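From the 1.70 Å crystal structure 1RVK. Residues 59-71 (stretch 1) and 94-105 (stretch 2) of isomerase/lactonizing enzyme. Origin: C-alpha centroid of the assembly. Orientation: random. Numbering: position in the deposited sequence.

Stretch 1, residues 59-71: PHVIEKFVKKVLI
Stretch 2, residues 94-105: AQLTDRTLAVVD

Packing of a helix (59-70) against a loop and the helix that follows it (94-97, then 98-105) in isomerase/lactonizing enzyme. The two helices run in broadly the same direction, their N-to-C axes 48° apart (signed crossing angle -48°) and 11.6 Å apart at closest approach. The register is set by V61 beside L96 (CA to CA 6.6 Å) and V66 beside V104 (CA to CA 7.8 Å). No hydrogen bond crosses the contact; the contact, largely apolar, buries 384 Å², both sides summed.

The first helix begins with ordinary turns (E63 N to P59 O, 2.8 Å), then widens into a pi-type turn at 62-66. There V61 O receives both F65 N (3.0 Å) and V66 N (3.2 Å), and K67 N reaches I62 O at 2.9 Å. F65, at phi/psi -122/-61, carries the distortion. F65 and V66, in the widened turn, both direct CA-to-CB toward the partner. I71 leaves helical geometry at -53/125. Clear of the contact, K67 NZ forms a salt bridge with E63 OE1 at 3.0 Å.

In the second stretch, Q95 (-96/-22) and L96 (-95/93) lead to T97 (-90/167, chi1 p), the N-cap. Its OG1 accepts from T100 N at 3.3 Å, and the helix continues with L101 N to T97 O at 3.1 Å.

L96 (t, p) is a bump at the loop end. Its CB sits over one face of the F65 ring (chi1 m, chi2 -72°), 4.1 Å from the ring centroid and 8° off the normal, a CH-pi contact. L96 CD1 extends into the hollow between V61 and F65, 4.1 Å from V61 CG1 and 3.9 Å from F65 CB. At the more open margin, the H60 ring (chi1 t) presents its edge to Q95, with H60 CE1 3.9 Å from Q95 CB, while V61 CG2 lies 3.8 Å from Q95 O.

In the first turn of the second helix, the T100 methyl fills the gap between two t-rotamer valines: T100 CG2 is 3.5 Å from V61 CG1 and 4.0 Å from V66 CG2. T100 has chi1 m; its OG1, also 3.8 Å from V61 CG1, is hydrogen-bonded elsewhere in the structure. A turn later V104 (t) fits between V66 and L70 (m, t), one methyl to each: V104 CG2 meets V66 CG1 at 3.9 Å, and V104 CG1 meets L70 CD1 at 3.7 Å. These close contacts are dispersive and depend on shape.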

ATOM      1  N   PRO A  59      20.315  10.052  -7.370  1.00 15.41           N
ATOM      2  CA  PRO A  59      20.918  11.387  -7.426  1.00 15.06           C
ATOM      3  C   PRO A  59      20.221  12.411  -8.318  1.00 14.97           C
ATOM      4  O   PRO A  59      20.032  13.560  -7.913  1.00 16.26           O
ATOM      5  CB  PRO A  59      22.343  11.095  -7.873  1.00 16.43           C
ATOM      6  CG  PRO A  59      22.622   9.785  -7.183  1.00 16.35           C
ATOM      7  CD  PRO A  59      21.352   9.008  -7.472  1.00 14.77           C
ATOM      8  N   HIS A  60      19.844  12.010  -9.528  1.00 14.11           N
ATOM      9  CA  HIS A  60      19.185  12.945 -10.433  1.00 16.08           C
ATOM     10  C   HIS A  60      17.982  13.628  -9.796  1.00 15.58           C
ATOM     11  O   HIS A  60      17.815  14.842  -9.914  1.00 14.58           O
ATOM     12  CB  HIS A  60      18.741  12.244 -11.720  1.00 18.92           C
ATOM     13  CG  HIS A  60      17.964  13.131 -12.645  1.00 19.08           C
ATOM     14  ND1 HIS A  60      16.587  13.132 -12.694  1.00 20.25           N
ATOM     15  CD2 HIS A  60      18.373  14.087 -13.513  1.00 18.90           C
ATOM     16  CE1 HIS A  60      16.180  14.050 -13.553  1.00 17.43           C
ATOM     17  NE2 HIS A  60      17.244  14.645 -14.063  1.00 20.43           N
ATOM     18  N   VAL A  61      17.150  12.845  -9.121  1.00 14.81           N
ATOM     19  CA  VAL A  61      15.949  13.368  -8.484  1.00 15.31           C
ATOM     20  C   VAL A  61      16.264  14.172  -7.230  1.00 15.86           C
ATOM     21  O   VAL A  61      15.655  15.213  -6.979  1.00 14.42           O
ATOM     22  CB  VAL A  61      14.982  12.217  -8.120  1.00 16.55           C
ATOM     23  CG1 VAL A  61      13.730  12.770  -7.466  1.00 20.72           C
ATOM     24  CG2 VAL A  61      14.620  11.438  -9.376  1.00 19.57           C
ATOM     25  N   ILE A  62      17.222  13.691  -6.447  1.00 15.60           N
ATOM     26  CA  ILE A  62      17.610  14.373  -5.219  1.00 16.89           C
ATOM     27  C   ILE A  62      18.235  15.738  -5.500  1.00 18.46           C
ATOM     28  O   ILE A  62      17.860  16.741  -4.898  1.00 16.13           O
ATOM     29  CB  ILE A  62      18.625  13.526  -4.406  1.00 17.07           C
ATOM     30  CG1 ILE A  62      17.981  12.205  -3.979  1.00 16.90           C
ATOM     31  CG2 ILE A  62      19.123  14.317  -3.200  1.00 18.10           C
ATOM     32  CD1 ILE A  62      16.756  12.363  -3.092  1.00 18.18           C
ATOM     33  N   GLU A  63      19.180  15.775  -6.428  1.00 19.24           N
ATOM     34  CA  GLU A  63      19.868  17.019  -6.741  1.00 24.32           C
ATOM     35  C   GLU A  63      19.027  18.032  -7.502  1.00 23.63           C
ATOM     36  O   GLU A  63      19.031  19.222  -7.180  1.00 24.55           O
ATOM     37  CB  GLU A  63      21.145  16.717  -7.526  1.00 29.08           C
ATOM     38  CG  GLU A  63      22.098  15.788  -6.788  1.00 38.31           C
ATOM     39  CD  GLU A  63      22.631  16.394  -5.502  1.00 42.97           C
ATOM     40  OE1 GLU A  63      23.117  15.631  -4.643  1.00 46.24           O
ATOM     41  OE2 GLU A  63      22.573  17.633  -5.352  1.00 45.87           O
ATOM     42  N   LYS A  64      18.295  17.562  -8.503  1.00 23.00           N
ATOM     43  CA  LYS A  64      17.489  18.455  -9.321  1.00 22.20           C
ATOM     44  C   LYS A  64      16.186  18.929  -8.686  1.00 20.37           C
ATOM     45  O   LYS A  64      15.732  20.038  -8.967  1.00 19.13           O
ATOM     46  CB  LYS A  64      17.190  17.790 -10.670  1.00 26.17           C
ATOM     47  CG  LYS A  64      16.512  18.707 -11.676  1.00 31.52           C
ATOM     48  CD  LYS A  64      16.315  18.013 -13.015  1.00 36.70           C
ATOM     49  CE  LYS A  64      15.692  18.951 -14.037  1.00 40.03           C
ATOM     50  NZ  LYS A  64      15.514  18.288 -15.359  1.00 42.51           N
ATOM     51  N   PHE A  65      15.593  18.113  -7.816  1.00 17.65           N
ATOM     52  CA  PHE A  65      14.320  18.484  -7.209  1.00 16.10           C
ATOM     53  C   PHE A  65      14.235  18.564  -5.687  1.00 14.87           C
ATOM     54  O   PHE A  65      13.939  19.620  -5.135  1.00 14.42           O
ATOM     55  CB  PHE A  65      13.225  17.521  -7.687  1.00 14.89           C
ATOM     56  CG  PHE A  65      13.160  17.370  -9.180  1.00 15.59           C
ATOM     57  CD1 PHE A  65      12.667  18.400  -9.977  1.00 16.33           C
ATOM     58  CD2 PHE A  65      13.607  16.203  -9.791  1.00 15.49           C
ATOM     59  CE1 PHE A  65      12.623  18.268 -11.368  1.00 15.88           C
ATOM     60  CE2 PHE A  65      13.567  16.062 -11.181  1.00 17.12           C
ATOM     61  CZ  PHE A  65      13.074  17.099 -11.969  1.00 15.99           C
ATOM     62  N   VAL A  66      14.484  17.447  -5.010  1.00 13.21           N
ATOM     63  CA  VAL A  66      14.345  17.396  -3.557  1.00 12.37           C
ATOM     64  C   VAL A  66      15.182  18.373  -2.738  1.00 14.24           C
ATOM     65  O   VAL A  66      14.641  19.074  -1.884  1.00 13.52           O
ATOM     66  CB  VAL A  66      14.573  15.964  -3.035  1.00 13.63           C
ATOM     67  CG1 VAL A  66      14.295  15.904  -1.535  1.00 12.70           C
ATOM     68  CG2 VAL A  66      13.653  14.998  -3.776  1.00 14.16           C
ATOM     69  N   LYS A  67      16.487  18.433  -2.977  1.00 14.35           N
ATOM     70  CA  LYS A  67      17.317  19.355  -2.209  1.00 16.09           C
ATOM     71  C   LYS A  67      16.933  20.813  -2.433  1.00 15.58           C
ATOM     72  O   LYS A  67      16.910  21.602  -1.492  1.00 15.74           O
ATOM     73  CB  LYS A  67      18.797  19.157  -2.546  1.00 15.59           C
ATOM     74  CG  LYS A  67      19.384  17.908  -1.921  1.00 17.64           C
ATOM     75  CD  LYS A  67      20.866  17.782  -2.215  1.00 16.85           C
ATOM     76  CE  LYS A  67      21.459  16.589  -1.486  1.00 18.60           C
ATOM     77  NZ  LYS A  67      22.910  16.412  -1.780  1.00 19.53           N
ATOM     78  N   LYS A  68      16.622  21.165  -3.677  1.00 16.22           N
ATOM     79  CA  LYS A  68      16.247  22.537  -4.004  1.00 18.35           C
ATOM     80  C   LYS A  68      15.000  23.012  -3.267  1.00 18.22           C
ATOM     81  O   LYS A  68      14.840  24.202  -3.012  1.00 18.77           O
ATOM     82  CB  LYS A  68      16.028  22.683  -5.509  1.00 20.06           C
ATOM     83  CG  LYS A  68      17.279  22.505  -6.344  1.00 23.73           C
ATOM     84  CD  LYS A  68      16.958  22.736  -7.810  1.00 28.81           C
ATOM     85  CE  LYS A  68      18.190  22.610  -8.683  1.00 31.87           C
ATOM     86  NZ  LYS A  68      17.837  22.826 -10.115  1.00 36.14           N
ATOM     87  N   VAL A  69      14.116  22.083  -2.927  1.00 16.15           N
ATOM     88  CA  VAL A  69      12.895  22.436  -2.219  1.00 16.40           C
ATOM     89  C   VAL A  69      13.063  22.421  -0.702  1.00 15.61           C
ATOM     90  O   VAL A  69      12.597  23.329  -0.014  1.00 16.11           O
ATOM     91  CB  VAL A  69      11.738  21.470  -2.583  1.00 15.59           C
ATOM     92  CG1 VAL A  69      10.527  21.735  -1.689  1.00 17.30           C
ATOM     93  CG2 VAL A  69      11.368  21.641  -4.047  1.00 16.88           C
ATOM     94  N   LEU A  70      13.747  21.401  -0.189  1.00 14.14           N
ATOM     95  CA  LEU A  70      13.918  21.237   1.254  1.00 15.27           C
ATOM     96  C   LEU A  70      15.029  21.988   1.988  1.00 14.73           C
ATOM     97  O   LEU A  70      14.788  22.557   3.045  1.00 14.75           O
ATOM     98  CB  LEU A  70      14.065  19.751   1.590  1.00 14.27           C
ATOM     99  CG  LEU A  70      12.931  18.786   1.239  1.00 20.63           C
ATOM    100  CD1 LEU A  70      13.225  17.426   1.865  1.00 19.27           C
ATOM    101  CD2 LEU A  70      11.614  19.321   1.752  1.00 21.57           C
ATOM    102  N   ILE A  71      16.244  21.970   1.451  1.00 16.80           N
ATOM    103  CA  ILE A  71      17.368  22.617   2.122  1.00 15.99           C
ATOM    104  C   ILE A  71      17.124  24.074   2.498  1.00 16.93           C
ATOM    105  O   ILE A  71      16.766  24.893   1.652  1.00 18.21           O
ATOM    106  CB  ILE A  71      18.656  22.522   1.269  1.00 16.61           C
ATOM    107  CG1 ILE A  71      19.001  21.050   1.017  1.00 17.60           C
ATOM    108  CG2 ILE A  71      19.818  23.199   1.992  1.00 17.89           C
ATOM    109  CD1 ILE A  71      19.331  20.266   2.277  1.00 19.45           C
ATOM    110  N   ALA A  94       8.921  13.915 -16.594  1.00 14.66           N
ATOM    111  CA  ALA A  94       8.395  12.676 -16.023  1.00 14.34           C
ATOM    112  C   ALA A  94       9.278  11.998 -14.979  1.00 15.41           C
ATOM    113  O   ALA A  94       9.045  10.835 -14.632  1.00 15.06           O
ATOM    114  CB  ALA A  94       8.067  11.686 -17.142  1.00 16.34           C
ATOM    115  N   GLN A  95      10.272  12.714 -14.455  1.00 13.49           N
ATOM    116  CA  GLN A  95      11.165  12.122 -13.465  1.00 13.31           C
ATOM    117  C   GLN A  95      10.809  12.387 -11.998  1.00 13.48           C
ATOM    118  O   GLN A  95      11.242  11.644 -11.125  1.00 12.93           O
ATOM    119  CB  GLN A  95      12.611  12.547 -13.747  1.00 14.18           C
ATOM    120  CG  GLN A  95      13.052  12.260 -15.177  1.00 15.08           C
ATOM    121  CD  GLN A  95      12.750  10.834 -15.621  1.00 16.64           C
ATOM    122  OE1 GLN A  95      12.224  10.610 -16.713  1.00 18.41           O
ATOM    123  NE2 GLN A  95      13.085   9.868 -14.780  1.00 13.47           N
ATOM    124  N   LEU A  96      10.042  13.439 -11.714  1.00 12.48           N
ATOM    125  CA  LEU A  96       9.646  13.706 -10.328  1.00 14.33           C
ATOM    126  C   LEU A  96       8.269  13.071 -10.159  1.00 15.09           C
ATOM    127  O   LEU A  96       7.243  13.688 -10.439  1.00 15.86           O
ATOM    128  CB  LEU A  96       9.582  15.213 -10.045  1.00 13.04           C
ATOM    129  CG  LEU A  96       9.237  15.587  -8.595  1.00 13.15           C
ATOM    130  CD1 LEU A  96      10.280  14.998  -7.647  1.00 14.42           C
ATOM    131  CD2 LEU A  96       9.168  17.098  -8.448  1.00 12.03           C
ATOM    132  N   THR A  97       8.269  11.826  -9.697  1.00 14.75           N
ATOM    133  CA  THR A  97       7.051  11.036  -9.537  1.00 13.85           C
ATOM    134  C   THR A  97       6.342  11.138  -8.195  1.00 13.52           C
ATOM    135  O   THR A  97       6.895  11.655  -7.221  1.00 12.47           O
ATOM    136  CB  THR A  97       7.367   9.563  -9.773  1.00 13.87           C
ATOM    137  OG1 THR A  97       8.207   9.090  -8.710  1.00 13.96           O
ATOM    138  CG2 THR A  97       8.099   9.392 -11.101  1.00 14.34           C
ATOM    139  N   ASP A  98       5.107  10.638  -8.150  1.00 11.73           N
ATOM    140  CA  ASP A  98       4.344  10.649  -6.904  1.00 12.48           C
ATOM    141  C   ASP A  98       5.097   9.806  -5.882  1.00 12.35           C
ATOM    142  O   ASP A  98       5.021  10.058  -4.678  1.00 12.31           O
ATOM    143  CB  ASP A  98       2.937  10.065  -7.097  1.00 14.34           C
ATOM    144  CG  ASP A  98       2.055  10.925  -7.983  1.00 19.75           C
ATOM    145  OD1 ASP A  98       2.351  12.129  -8.142  1.00 20.01           O
ATOM    146  OD2 ASP A  98       1.051  10.394  -8.508  1.00 20.01           O
ATOM    147  N   ARG A  99       5.820   8.799  -6.365  1.00 13.62           N
ATOM    148  CA  ARG A  99       6.598   7.942  -5.480  1.00 13.88           C
ATOM    149  C   ARG A  99       7.684   8.751  -4.774  1.00 13.63           C
ATOM    150  O   ARG A  99       7.950   8.539  -3.593  1.00 12.28           O
ATOM    151  CB  ARG A  99       7.233   6.782  -6.258  1.00 15.20           C
ATOM    152  CG  ARG A  99       6.259   5.663  -6.621  1.00 17.52           C
ATOM    153  CD  ARG A  99       5.624   5.052  -5.376  1.00 20.70           C
ATOM    154  NE  ARG A  99       6.566   4.268  -4.578  1.00 24.16           N
ATOM    155  CZ  ARG A  99       6.983   3.045  -4.891  1.00 27.55           C
ATOM    156  NH1 ARG A  99       7.843   2.412  -4.103  1.00 29.22           N
ATOM    157  NH2 ARG A  99       6.536   2.446  -5.987  1.00 26.12           N
ATOM    158  N   THR A 100       8.319   9.676  -5.491  1.00 12.97           N
ATOM    159  CA  THR A 100       9.356  10.501  -4.866  1.00 13.30           C
ATOM    160  C   THR A 100       8.704  11.436  -3.843  1.00 13.33           C
ATOM    161  O   THR A 100       9.231  11.645  -2.751  1.00 13.16           O
ATOM    162  CB  THR A 100      10.124  11.344  -5.911  1.00 12.98           C
ATOM    163  OG1 THR A 100      10.840  10.473  -6.793  1.00 12.74           O
ATOM    164  CG2 THR A 100      11.121  12.271  -5.227  1.00 13.09           C
ATOM    165  N   LEU A 101       7.554  11.999  -4.200  1.00 12.30           N
ATOM    166  CA  LEU A 101       6.840  12.884  -3.288  1.00 12.93           C
ATOM    167  C   LEU A 101       6.477  12.143  -2.001  1.00 12.95           C
ATOM    168  O   LEU A 101       6.572  12.695  -0.905  1.00 13.90           O
ATOM    169  CB  LEU A 101       5.555  13.398  -3.949  1.00 14.62           C
ATOM    170  CG  LEU A 101       5.591  14.637  -4.851  1.00 18.74           C
ATOM    171  CD1 LEU A 101       5.666  15.864  -3.975  1.00 22.35           C
ATOM    172  CD2 LEU A 101       6.758  14.576  -5.824  1.00 18.19           C
ATOM    173  N   ALA A 102       6.061  10.887  -2.139  1.00 10.93           N
ATOM    174  CA  ALA A 102       5.660  10.085  -0.988  1.00 12.43           C
ATOM    175  C   ALA A 102       6.776   9.849   0.020  1.00 12.80           C
ATOM    176  O   ALA A 102       6.566   9.995   1.226  1.00 14.21           O
ATOM    177  CB  ALA A 102       5.100   8.743  -1.455  1.00 11.57           C
ATOM    178  N   VAL A 103       7.959   9.487  -0.465  1.00 12.85           N
ATOM    179  CA  VAL A 103       9.075   9.214   0.436  1.00 13.31           C
ATOM    180  C   VAL A 103       9.527  10.475   1.160  1.00 14.29           C
ATOM    181  O   VAL A 103       9.830  10.438   2.352  1.00 14.03           O
ATOM    182  CB  VAL A 103      10.275   8.608  -0.319  1.00 15.34           C
ATOM    183  CG1 VAL A 103      11.286   8.049   0.684  1.00 15.79           C
ATOM    184  CG2 VAL A 103       9.798   7.511  -1.246  1.00 21.51           C
ATOM    185  N   VAL A 104       9.568  11.591   0.442  1.00 13.24           N
ATOM    186  CA  VAL A 104       9.981  12.852   1.044  1.00 13.28           C
ATOM    187  C   VAL A 104       8.977  13.292   2.110  1.00 13.20           C
ATOM    188  O   VAL A 104       9.361  13.694   3.210  1.00 12.14           O
ATOM    189  CB  VAL A 104      10.108  13.961  -0.018  1.00 13.27           C
ATOM    190  CG1 VAL A 104      10.427  15.287   0.653  1.00 12.94           C
ATOM    191  CG2 VAL A 104      11.198  13.603  -1.014  1.00 15.57           C
ATOM    192  N   ASP A 105       7.692  13.213   1.781  1.00 10.86           N
ATOM    193  CA  ASP A 105       6.637  13.603   2.713  1.00 13.85           C
ATOM    194  C   ASP A 105       6.690  12.705   3.951  1.00 13.43           C
ATOM    195  O   ASP A 105       6.537  13.177   5.075  1.00 13.58           O
ATOM    196  CB  ASP A 105       5.264  13.477   2.035  1.00 14.49           C
ATOM    197  CG  ASP A 105       4.123  13.967   2.914  1.00 18.12           C
ATOM    198  OD1 ASP A 105       4.049  15.185   3.187  1.00 17.31           O
ATOM    199  OD2 ASP A 105       3.295  13.132   3.331  1.00 14.59           O
TER